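PDB 1E5D: Rubredoxin\:oxygen oxidoreductase from Desulfovibrio gigas, which catalyses the four-electron reduction of one oxygen molecule to two water molecules, using FMN and a diiron centre. Local coordinates for residues W18-F23 with T27-G32; L47-K52 with C223-V228; C292-I297 with L326-G331. One frame throughout, in Å; residues are numbered along the deposited sequence.

Contact 1. Residues W18-F23 with T27-G32; sequences WNSRDF and TLSPMG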
loop_
_atom_site.group_PDB
_atom_site.type_symbol
_atom_site.label_atom_id
_atom_site.label_comp_id
_atom_site.label_asym_id
_atom_site.label_seq_id
_atom_site.Cartn_x
_atom_site.Cartn_y
_atom_site.Cartn_z
ATOM N N TRP A 18 17.845 -16.779 7.822
ATOM C CA TRP A 18 16.634 -17.202 8.505
ATOM C C TRP A 18 15.604 -16.096 8.703
ATOM O O TRP A 18 14.407 -16.357 8.603
ATOM C CB TRP A 18 16.998 -17.742 9.885
ATOM C CG TRP A 18 17.976 -18.866 9.916
ATOM C CD1 TRP A 18 19.332 -18.811 10.017
ATOM C CD2 TRP A 18 17.637 -20.256 9.846
ATOM N NE1 TRP A 18 19.860 -20.082 10.014
ATOM C CE2 TRP A 18 18.837 -20.981 9.909
ATOM C CE3 TRP A 18 16.421 -20.934 9.737
ATOM C CZ2 TRP A 18 18.856 -22.376 9.865
ATOM C CZ3 TRP A 18 16.447 -22.317 9.693
ATOM C CH2 TRP A 18 17.656 -23.022 9.757
ATOM N N ASN A 19 16.058 -14.880 8.996
ATOM C CA ASN A 19 15.155 -13.816 9.418
ATOM C C ASN A 19 14.552 -12.989 8.295
ATOM O O ASN A 19 13.709 -12.125 8.560
ATOM C CB ASN A 19 15.903 -12.865 10.369
ATOM C CG ASN A 19 16.411 -13.593 11.593
ATOM O OD1 ASN A 19 15.917 -14.658 11.943
ATOM N ND2 ASN A 19 17.401 -13.026 12.269
ATOM N N SER A 20 14.967 -13.229 7.056
ATOM C CA SER A 20 14.457 -12.431 5.945
ATOM C C SER A 20 12.943 -12.481 5.859
ATOM O O SER A 20 12.313 -13.531 5.698
ATOM C CB SER A 20 15.075 -12.914 4.631
ATOM O OG SER A 20 14.633 -12.139 3.529
ATOM N N ARG A 21 12.287 -11.322 5.950
ATOM C CA ARG A 21 10.842 -11.398 5.709
ATOM C C ARG A 21 10.519 -10.416 4.585
ATOM O O ARG A 21 9.898 -10.802 3.597
ATOM C CB ARG A 21 10.045 -11.139 6.976
ATOM C CG ARG A 21 10.293 -12.180 8.060
ATOM C CD ARG A 21 9.564 -13.481 7.714
ATOM N NE ARG A 21 9.621 -14.398 8.849
ATOM C CZ ARG A 21 10.665 -15.155 9.157
ATOM N NH1 ARG A 21 11.769 -15.130 8.419
ATOM N NH2 ARG A 21 10.601 -15.947 10.219
ATOM N N ASP A 22 10.971 -9.183 4.769
ATOM C CA ASP A 22 10.980 -8.210 3.685
ATOM C C ASP A 22 12.101 -8.630 2.728
ATOM O O ASP A 22 13.272 -8.383 3.007
ATOM C CB ASP A 22 11.179 -6.783 4.174
ATOM C CG ASP A 22 11.391 -5.743 3.095
ATOM O OD1 ASP A 22 11.444 -6.049 1.886
ATOM O OD2 ASP A 22 11.521 -4.542 3.442
ATOM N N PHE A 23 11.724 -9.260 1.626
ATOM C CA PHE A 23 12.689 -9.694 0.625
ATOM C C PHE A 23 12.915 -8.593 -0.408
ATOM O O PHE A 23 12.081 -8.332 -1.277
ATOM C CB PHE A 23 12.220 -10.988 -0.049
ATOM C CG PHE A 23 13.339 -11.725 -0.766
ATOM C CD1 PHE A 23 14.319 -12.390 -0.049
ATOM C CD2 PHE A 23 13.397 -11.739 -2.148
ATOM C CE1 PHE A 23 15.351 -13.061 -0.682
ATOM C CE2 PHE A 23 14.425 -12.406 -2.795
ATOM C CZ PHE A 23 15.398 -13.065 -2.063
ATOM N N THR A 27 8.930 -8.041 -2.229
ATOM C CA THR A 27 8.073 -9.175 -1.879
ATOM C C THR A 27 8.335 -9.720 -0.486
ATOM O O THR A 27 9.225 -9.262 0.226
ATOM C CB THR A 27 8.256 -10.297 -2.926
ATOM O OG1 THR A 27 7.395 -11.403 -2.621
ATOM C CG2 THR A 27 9.678 -10.830 -2.905
ATOM N N LEU A 28 7.569 -10.725 -0.060
ATOM C CA LEU A 28 7.823 -11.366 1.218
ATOM C C LEU A 28 8.531 -12.716 1.079
ATOM O O LEU A 28 8.264 -13.461 0.142
ATOM C CB LEU A 28 6.531 -11.631 1.987
ATOM C CG LEU A 28 5.686 -10.423 2.372
ATOM C CD1 LEU A 28 4.498 -10.901 3.191
ATOM C CD2 LEU A 28 6.506 -9.393 3.131
ATOM N N SER A 29 9.398 -12.994 2.042
ATOM C CA SER A 29 10.089 -14.268 2.163
ATOM C C SER A 29 9.784 -14.891 3.528
ATOM O O SER A 29 10.592 -14.896 4.442
ATOM C CB SER A 29 11.588 -14.081 1.975
ATOM O OG SER A 29 12.185 -13.557 3.145
ATOM N N PRO A 30 8.566 -15.408 3.625
ATOM C CA PRO A 30 8.026 -15.891 4.890
ATOM C C PRO A 30 8.851 -17.038 5.468
ATOM O O PRO A 30 8.783 -17.304 6.668
ATOM C CB PRO A 30 6.632 -16.400 4.536
ATOM C CG PRO A 30 6.365 -16.010 3.128
ATOM C CD PRO A 30 7.636 -15.562 2.493
ATOM N N MET A 31 9.619 -17.708 4.620
ATOM C CA MET A 31 10.441 -18.834 5.044
ATOM C C MET A 31 11.911 -18.462 5.047
ATOM O O MET A 31 12.804 -19.307 5.086
ATOM C CB MET A 31 10.226 -20.029 4.116
ATOM C CG MET A 31 9.173 -21.015 4.600
ATOM S SD MET A 31 8.763 -22.266 3.369
ATOM C CE MET A 31 8.361 -21.229 1.961
ATOM N N GLY A 32 12.198 -17.159 4.999
ATOM C CA GLY A 32 13.607 -16.790 4.982
ATOM C C GLY A 32 14.150 -16.972 3.576
ATOM O O GLY A 32 13.392 -17.071 2.619
HETATM O O HOH W 1 9.181 -6.085 0.677
#

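Contact 2. Residues L47-K52 with C223-V228; sequences LFDTVK and CPDHGV. With FEO (mu-oxo-diiron), chain D.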
loop_
_atom_site.group_PDB
_atom_site.type_symbol
_atom_site.label_atom_id
_atom_site.label_comp_id
_atom_site.label_asym_id
_atom_site.label_seq_id
_atom_site.Cartn_x
_atom_site.Cartn_y
_atom_site.Cartn_z
ATOM N N LEU A 47 35.040 -19.101 -8.276
ATOM C CA LEU A 47 33.906 -18.724 -7.451
ATOM C C LEU A 47 32.777 -18.201 -8.328
ATOM O O LEU A 47 32.950 -17.228 -9.075
ATOM C CB LEU A 47 34.352 -17.663 -6.459
ATOM C CG LEU A 47 33.636 -17.569 -5.118
ATOM C CD1 LEU A 47 33.080 -16.168 -4.961
ATOM C CD2 LEU A 47 32.541 -18.610 -4.996
ATOM N N PHE A 48 31.598 -18.827 -8.280
ATOM C CA PHE A 48 30.444 -18.334 -9.020
ATOM C C PHE A 48 29.514 -17.610 -8.043
ATOM O O PHE A 48 29.340 -18.153 -6.951
ATOM C CB PHE A 48 29.671 -19.448 -9.714
ATOM C CG PHE A 48 30.465 -20.217 -10.753
ATOM C CD1 PHE A 48 31.429 -21.136 -10.363
ATOM C CD2 PHE A 48 30.235 -20.009 -12.102
ATOM C CE1 PHE A 48 32.150 -21.828 -11.320
ATOM C CE2 PHE A 48 30.957 -20.703 -13.059
ATOM C CZ PHE A 48 31.924 -21.617 -12.670
ATOM N N ASP A 49 28.984 -16.472 -8.456
ATOM C CA ASP A 49 28.119 -15.627 -7.644
ATOM C C ASP A 49 28.921 -15.036 -6.478
ATOM O O ASP A 49 30.124 -15.267 -6.373
ATOM C CB ASP A 49 26.924 -16.394 -7.091
ATOM C CG ASP A 49 26.214 -17.277 -8.096
ATOM O OD1 ASP A 49 26.310 -16.955 -9.302
ATOM O OD2 ASP A 49 25.557 -18.272 -7.699
ATOM N N THR A 50 28.240 -14.316 -5.616
ATOM C CA THR A 50 28.796 -13.645 -4.405
ATOM C C THR A 50 27.700 -13.651 -3.368
ATOM O O THR A 50 26.776 -14.481 -3.538
ATOM C CB THR A 50 29.376 -12.318 -4.891
ATOM O OG1 THR A 50 30.804 -12.413 -4.680
ATOM C CG2 THR A 50 28.954 -11.049 -4.190
ATOM N N VAL A 51 27.611 -12.898 -2.291
ATOM C CA VAL A 51 26.398 -12.815 -1.481
ATOM C C VAL A 51 26.050 -11.366 -1.164
ATOM O O VAL A 51 26.742 -10.429 -1.565
ATOM C CB VAL A 51 26.556 -13.605 -0.172
ATOM C CG1 VAL A 51 26.728 -15.083 -0.483
ATOM C CG2 VAL A 51 27.741 -13.082 0.620
ATOM N N LYS A 52 24.958 -11.165 -0.435
ATOM C CA LYS A 52 24.622 -9.839 0.092
ATOM C C LYS A 52 25.848 -9.312 0.831
ATOM O O LYS A 52 26.508 -10.128 1.483
ATOM C CB LYS A 52 23.430 -9.930 1.021
ATOM C CG LYS A 52 22.165 -9.181 0.662
ATOM C CD LYS A 52 21.391 -8.912 1.945
ATOM C CE LYS A 52 20.117 -8.125 1.719
ATOM N NZ LYS A 52 19.374 -7.895 2.995
ATOM N N CYS A 223 21.805 -25.200 -9.537
ATOM C CA CYS A 223 22.348 -24.403 -8.450
ATOM C C CYS A 223 21.967 -22.935 -8.589
ATOM O O CYS A 223 22.634 -22.168 -9.283
ATOM C CB CYS A 223 23.873 -24.569 -8.425
ATOM S SG CYS A 223 24.412 -26.296 -8.314
ATOM N N PRO A 224 20.873 -22.563 -7.931
ATOM C CA PRO A 224 20.410 -21.173 -7.896
ATOM C C PRO A 224 20.992 -20.367 -6.731
ATOM O O PRO A 224 21.553 -20.918 -5.778
ATOM C CB PRO A 224 18.899 -21.364 -7.726
ATOM C CG PRO A 224 18.774 -22.583 -6.887
ATOM C CD PRO A 224 19.964 -23.450 -7.186
ATOM N N ASP A 225 20.845 -19.052 -6.831
ATOM C CA ASP A 225 21.270 -18.042 -5.888
ATOM C C ASP A 225 20.592 -18.140 -4.524
ATOM O O ASP A 225 21.216 -17.771 -3.538
ATOM C CB ASP A 225 20.922 -16.649 -6.430
ATOM C CG ASP A 225 21.932 -16.148 -7.436
ATOM O OD1 ASP A 225 23.006 -16.767 -7.557
ATOM O OD2 ASP A 225 21.621 -15.152 -8.123
ATOM N N HIS A 226 19.350 -18.601 -4.510
ATOM C CA HIS A 226 18.521 -18.658 -3.326
ATOM C C HIS A 226 17.842 -20.007 -3.149
ATOM O O HIS A 226 17.235 -20.542 -4.078
ATOM C CB HIS A 226 17.404 -17.593 -3.378
ATOM C CG HIS A 226 17.904 -16.241 -3.782
ATOM N ND1 HIS A 226 18.816 -15.528 -3.037
ATOM C CD2 HIS A 226 17.629 -15.475 -4.859
ATOM C CE1 HIS A 226 19.071 -14.384 -3.641
ATOM N NE2 HIS A 226 18.365 -14.320 -4.752
ATOM N N GLY A 227 17.912 -20.538 -1.930
ATOM C CA GLY A 227 17.160 -21.749 -1.642
ATOM C C GLY A 227 17.991 -22.995 -1.874
ATOM O O GLY A 227 19.222 -22.934 -1.935
ATOM N N VAL A 228 17.296 -24.125 -1.999
ATOM C CA VAL A 228 17.984 -25.409 -2.068
ATOM C C VAL A 228 18.479 -25.714 -3.475
ATOM O O VAL A 228 18.033 -25.151 -4.467
ATOM C CB VAL A 228 17.083 -26.564 -1.591
ATOM C CG1 VAL A 228 16.727 -26.363 -0.128
ATOM C CG2 VAL A 228 15.839 -26.648 -2.455
HETATM FE FE1 FEO D . 18.757 -12.856 -6.087
HETATM FE FE2 FEO D . 17.870 -10.890 -8.664
HETATM O O FEO D . 19.144 -11.334 -6.857
HETATM O O HOH W 2 21.136 -13.355 -6.151
#

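Contact 3. Residues C292-I297 with L326-G331; sequences CHHSQI and LQYIKG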
loop_
_atom_site.group_PDB
_atom_site.type_symbol
_atom_site.label_atom_id
_atom_site.label_comp_id
_atom_site.label_asym_id
_atom_site.label_seq_id
_atom_site.Cartn_x
_atom_site.Cartn_y
_atom_site.Cartn_z
ATOM N N CYS A 292 -3.376 -9.171 3.642
ATOM C CA CYS A 292 -2.568 -9.973 2.726
ATOM C C CYS A 292 -1.579 -9.114 1.961
ATOM O O CYS A 292 -1.938 -8.123 1.336
ATOM C CB CYS A 292 -3.437 -10.716 1.709
ATOM S SG CYS A 292 -4.634 -11.866 2.424
ATOM N N HIS A 293 -0.316 -9.511 2.005
ATOM C CA HIS A 293 0.664 -8.727 1.254
ATOM C C HIS A 293 0.303 -8.746 -0.224
ATOM O O HIS A 293 -0.340 -9.703 -0.682
ATOM C CB HIS A 293 2.065 -9.298 1.482
ATOM C CG HIS A 293 3.145 -8.323 1.134
ATOM N ND1 HIS A 293 3.888 -8.427 -0.019
ATOM C CD2 HIS A 293 3.605 -7.231 1.778
ATOM C CE1 HIS A 293 4.765 -7.440 -0.069
ATOM N NE2 HIS A 293 4.611 -6.696 1.014
ATOM N N HIS A 294 0.713 -7.714 -0.958
ATOM C CA HIS A 294 0.511 -7.764 -2.411
ATOM C C HIS A 294 1.214 -8.978 -3.011
ATOM O O HIS A 294 0.753 -9.589 -3.974
ATOM C CB HIS A 294 0.984 -6.491 -3.093
ATOM C CG HIS A 294 2.331 -5.955 -2.762
ATOM N ND1 HIS A 294 2.501 -4.910 -1.874
ATOM C CD2 HIS A 294 3.572 -6.277 -3.193
ATOM C CE1 HIS A 294 3.790 -4.627 -1.769
ATOM N NE2 HIS A 294 4.465 -5.445 -2.559
ATOM N N SER A 295 2.357 -9.372 -2.445
ATOM C CA SER A 295 3.060 -10.498 -3.057
ATOM C C SER A 295 2.236 -11.770 -2.880
ATOM O O SER A 295 2.226 -12.618 -3.781
ATOM C CB SER A 295 4.459 -10.632 -2.479
ATOM O OG SER A 295 4.441 -10.876 -1.085
ATOM N N GLN A 296 1.547 -11.896 -1.755
ATOM C CA GLN A 296 0.708 -13.045 -1.452
ATOM C C GLN A 296 -0.445 -13.174 -2.442
ATOM O O GLN A 296 -0.746 -14.238 -2.963
ATOM C CB GLN A 296 0.067 -12.946 -0.066
ATOM C CG GLN A 296 0.591 -13.916 0.979
ATOM C CD GLN A 296 1.128 -13.143 2.174
ATOM O OE1 GLN A 296 0.506 -13.069 3.231
ATOM N NE2 GLN A 296 2.302 -12.548 1.978
ATOM N N ILE A 297 -1.101 -12.034 -2.659
ATOM C CA ILE A 297 -2.225 -12.067 -3.594
ATOM C C ILE A 297 -1.713 -12.523 -4.953
ATOM O O ILE A 297 -2.338 -13.310 -5.657
ATOM C CB ILE A 297 -2.905 -10.694 -3.661
ATOM C CG1 ILE A 297 -3.655 -10.361 -2.367
ATOM C CG2 ILE A 297 -3.814 -10.598 -4.876
ATOM C CD1 ILE A 297 -3.768 -8.890 -2.054
ATOM N N LEU A 326 -2.886 -3.456 -7.185
ATOM C CA LEU A 326 -3.076 -3.518 -8.637
ATOM C C LEU A 326 -1.808 -3.053 -9.339
ATOM O O LEU A 326 -1.394 -3.656 -10.332
ATOM C CB LEU A 326 -4.284 -2.693 -9.065
ATOM C CG LEU A 326 -5.630 -3.356 -8.754
ATOM C CD1 LEU A 326 -6.752 -2.340 -8.855
ATOM C CD2 LEU A 326 -5.847 -4.532 -9.687
ATOM N N GLN A 327 -1.181 -2.003 -8.820
ATOM C CA GLN A 327 0.080 -1.549 -9.402
ATOM C C GLN A 327 1.081 -2.706 -9.434
ATOM O O GLN A 327 1.686 -2.997 -10.456
ATOM C CB GLN A 327 0.706 -0.378 -8.645
ATOM C CG GLN A 327 1.965 0.178 -9.316
ATOM C CD GLN A 327 1.654 0.633 -10.737
ATOM O OE1 GLN A 327 0.903 1.595 -10.914
ATOM N NE2 GLN A 327 2.208 -0.057 -11.731
ATOM N N TYR A 328 1.229 -3.361 -8.285
ATOM C CA TYR A 328 2.159 -4.480 -8.186
ATOM C C TYR A 328 1.820 -5.517 -9.248
ATOM O O TYR A 328 2.675 -5.981 -9.988
ATOM C CB TYR A 328 2.083 -5.121 -6.811
ATOM C CG TYR A 328 3.086 -6.215 -6.558
ATOM C CD1 TYR A 328 4.422 -5.897 -6.358
ATOM C CD2 TYR A 328 2.721 -7.555 -6.501
ATOM C CE1 TYR A 328 5.360 -6.877 -6.119
ATOM C CE2 TYR A 328 3.663 -8.544 -6.261
ATOM C CZ TYR A 328 4.984 -8.202 -6.071
ATOM O OH TYR A 328 5.936 -9.163 -5.832
ATOM N N ILE A 329 0.532 -5.847 -9.294
ATOM C CA ILE A 329 0.096 -6.932 -10.169
ATOM C C ILE A 329 0.273 -6.579 -11.639
ATOM O O ILE A 329 0.764 -7.388 -12.427
ATOM C CB ILE A 329 -1.365 -7.307 -9.890
ATOM C CG1 ILE A 329 -1.582 -7.846 -8.470
ATOM C CG2 ILE A 329 -1.860 -8.291 -10.926
ATOM C CD1 ILE A 329 -3.044 -8.172 -8.229
ATOM N N LYS A 330 -0.110 -5.358 -11.999
ATOM C CA LYS A 330 0.008 -4.944 -13.391
ATOM C C LYS A 330 1.437 -5.112 -13.905
ATOM O O LYS A 330 1.652 -5.531 -15.042
ATOM C CB LYS A 330 -0.458 -3.498 -13.541
ATOM C CG LYS A 330 -0.148 -2.878 -14.894
ATOM C CD LYS A 330 -0.771 -1.490 -14.959
ATOM C CE LYS A 330 -0.421 -0.776 -16.260
ATOM N NZ LYS A 330 -1.527 -0.932 -17.250
ATOM N N GLY A 331 2.414 -4.788 -13.064
ATOM C CA GLY A 331 3.808 -4.882 -13.452
ATOM C C GLY A 331 4.218 -6.321 -13.699
ATOM O O GLY A 331 5.113 -6.607 -14.494
#

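Contact 1. Residues W18-F23 with T27-G32
Phe23 and Thr27 form the antiparallel hydrogen-bonded pair of a short beta hairpin, with Asp22 and Leu28 as the adjoining non-hydrogen-bonded pair. The backbone evidence is Phe23 N to Thr27 O at 2.9 Å, a weak return bond from Thr27 N to Phe23 O, and Ser29 N to Arg21 O at 2.7 Å. Beyond the strands, 29-32 forms a type I turn. Water 1 donates to Asp22 OD1 and Thr27 O; Gly25 N, in the hairpin loop, also bonds to OD1.

Apolar contact is concentrated on Phe23. Its CB meets Thr27 CG2 at 3.8 Å, with the two side chains side by side and CG2 at the ring edge, while Ser29 CB approaches the ring obliquely. The Phe23 ring also packs edge-to-face with the iron ligand His226, lining the diiron site.

The side-chain hydrogen bonds across the contact come from the two serines. Ser29 OG lies between its backbone N and carbonyl carbon (chi1 78°), donating to Ser20 O at 2.6 Å and accepting from Ser20 OG at 2.9 Å. Within its own segment, Arg21 NH1 donates to Trp18 O at 2.9 Å and to Ser20 O at 3.2 Å, the latter from the face opposite Ser29 OG.

Contact 2. Residues L47-K52 with C223-V228
Asp49 and Asp225 both carry CG beside the backbone N, anti to the carbonyl carbon (chi1 -46° and -81°), and these torsions turn the two carboxylates toward each other across a CA-CA separation of 7.5 Å. The groups meet nearly at right angles, their planes 87° apart. Asp49 OD2 comes within 3.0 Å of Asp225 OD1 in the conformer given. Because Asp49 is modelled in two conformers, that approach is doubtful, and no hydrogen bond joins the pair.

Each carboxylate is held from elsewhere. Asp49 OD1 bonds to Gln78 NE2. Asp225 uses OD2, which bonds to His84 ND1 and accepts from water 2 at 2.7 Å. The same water lies 2.4 Å from the iron FE1 and donates to the bridging oxygen O of the diiron group at 2.9 Å, a geometry consistent with Asp225 orienting a metal-bound water from the second shell: its OD2 stands 4.2 Å from FE1.

His226 is first-shell. Its NE2 binds FE1 at 2.0 Å, and the bridging oxygen lies at the ring edge, in the plane. ND1 bonds to Thr34 O, which limits rotation of the ring, and Asp225 CB sits over one ring face, 3.8 Å above its plane. Asp83 and Asp165 supply further ligands to this iron.

The segments leave strands 46-48 and 221-224, which belong to different sheets. The loop after 221-224 supplies the iron ligand, while the loop after 46-48 meets it one layer back, at Asp225, an arrangement characteristic of the metallo-beta-lactamase fold, adapted here to a mu-oxo-diiron site.

Contact 3. Residues C292-I297 with L326-G331
His294 and Tyr328 are the residues whose CA atoms come closest between the two segments, 6.8 Å apart. Residues 292-297 include the start of helix 294-302, and residues 326-331 belong to helix 320-331; both flank the parallel sheet of the flavodoxin-like domain. His293 occupies the N-cap position of the first helix. Its ND1 accepts from Ser295 N at 3.0 Å, a fairly straight bond (162° at the hydrogen) whose donor is tilted out of the imidazole plane. The same ND1 lies 2.7 Å from Ser295 OG in a second hydrogen bond.

Between the helices the main event is aromatic. Tyr328 has CG anti to its backbone N (chi1 -175°), which sends the ring toward the neighbouring helix. The His294 side chain crosses it at about a right angle and sets CD2 over the centre of one tyrosine face, 3.3 Å from Tyr328 CD1. The centroids are 4.3 Å apart and the planes inclined at 48°, so the pair is neither a parallel stack nor a T-shape. Ser295 extends the contact, its CA lying 3.8 Å from Tyr328 CE2. Nearer the sheet, Ile297 CG2 meets Ile329 CD1 at 4.2 Å, and both isoleucines rest on Phe258 of strand 254-259. Tyr321 of the second subunit packs edge-to-face on His294.

No hydrogen bond crosses between the segments; the polar ends turn to other partners. Tyr328 OH bonds to Asn196 OD1 and His294 NE2 to the carbonyl oxygen of Tyr26. The latter pairing is consistent with a proton on NE2, and the two bonds together suggest that an apolar ring contact is positioned by hydrogen bonds to Tyr26, in the loop of hairpin 22-28, and to Asn196 of helix 183-198.

Along the chain the contacts come in series, contact 1 first and contact 3 last. The hairpin of contact 1 is the intermediary: its centre lies about 16 Å from those of both others, whereas contacts 2 and 3 are about 26 Å apart, with nearest atoms about 13 Å apart, on opposite sides of the chain's centre. It touches contact 2 through Phe23. On its other flank, Leu28 N lies 3.3 Å from Ser295 OG, a probable hydrogen bond. Contact 2 lies where loops from the two sheets of the lactamase-like domain meet, and contact 3 joins two helices of the flavodoxin-like domain, so the hairpin lies between the diiron site and the flavodoxin-like domain of the same chain.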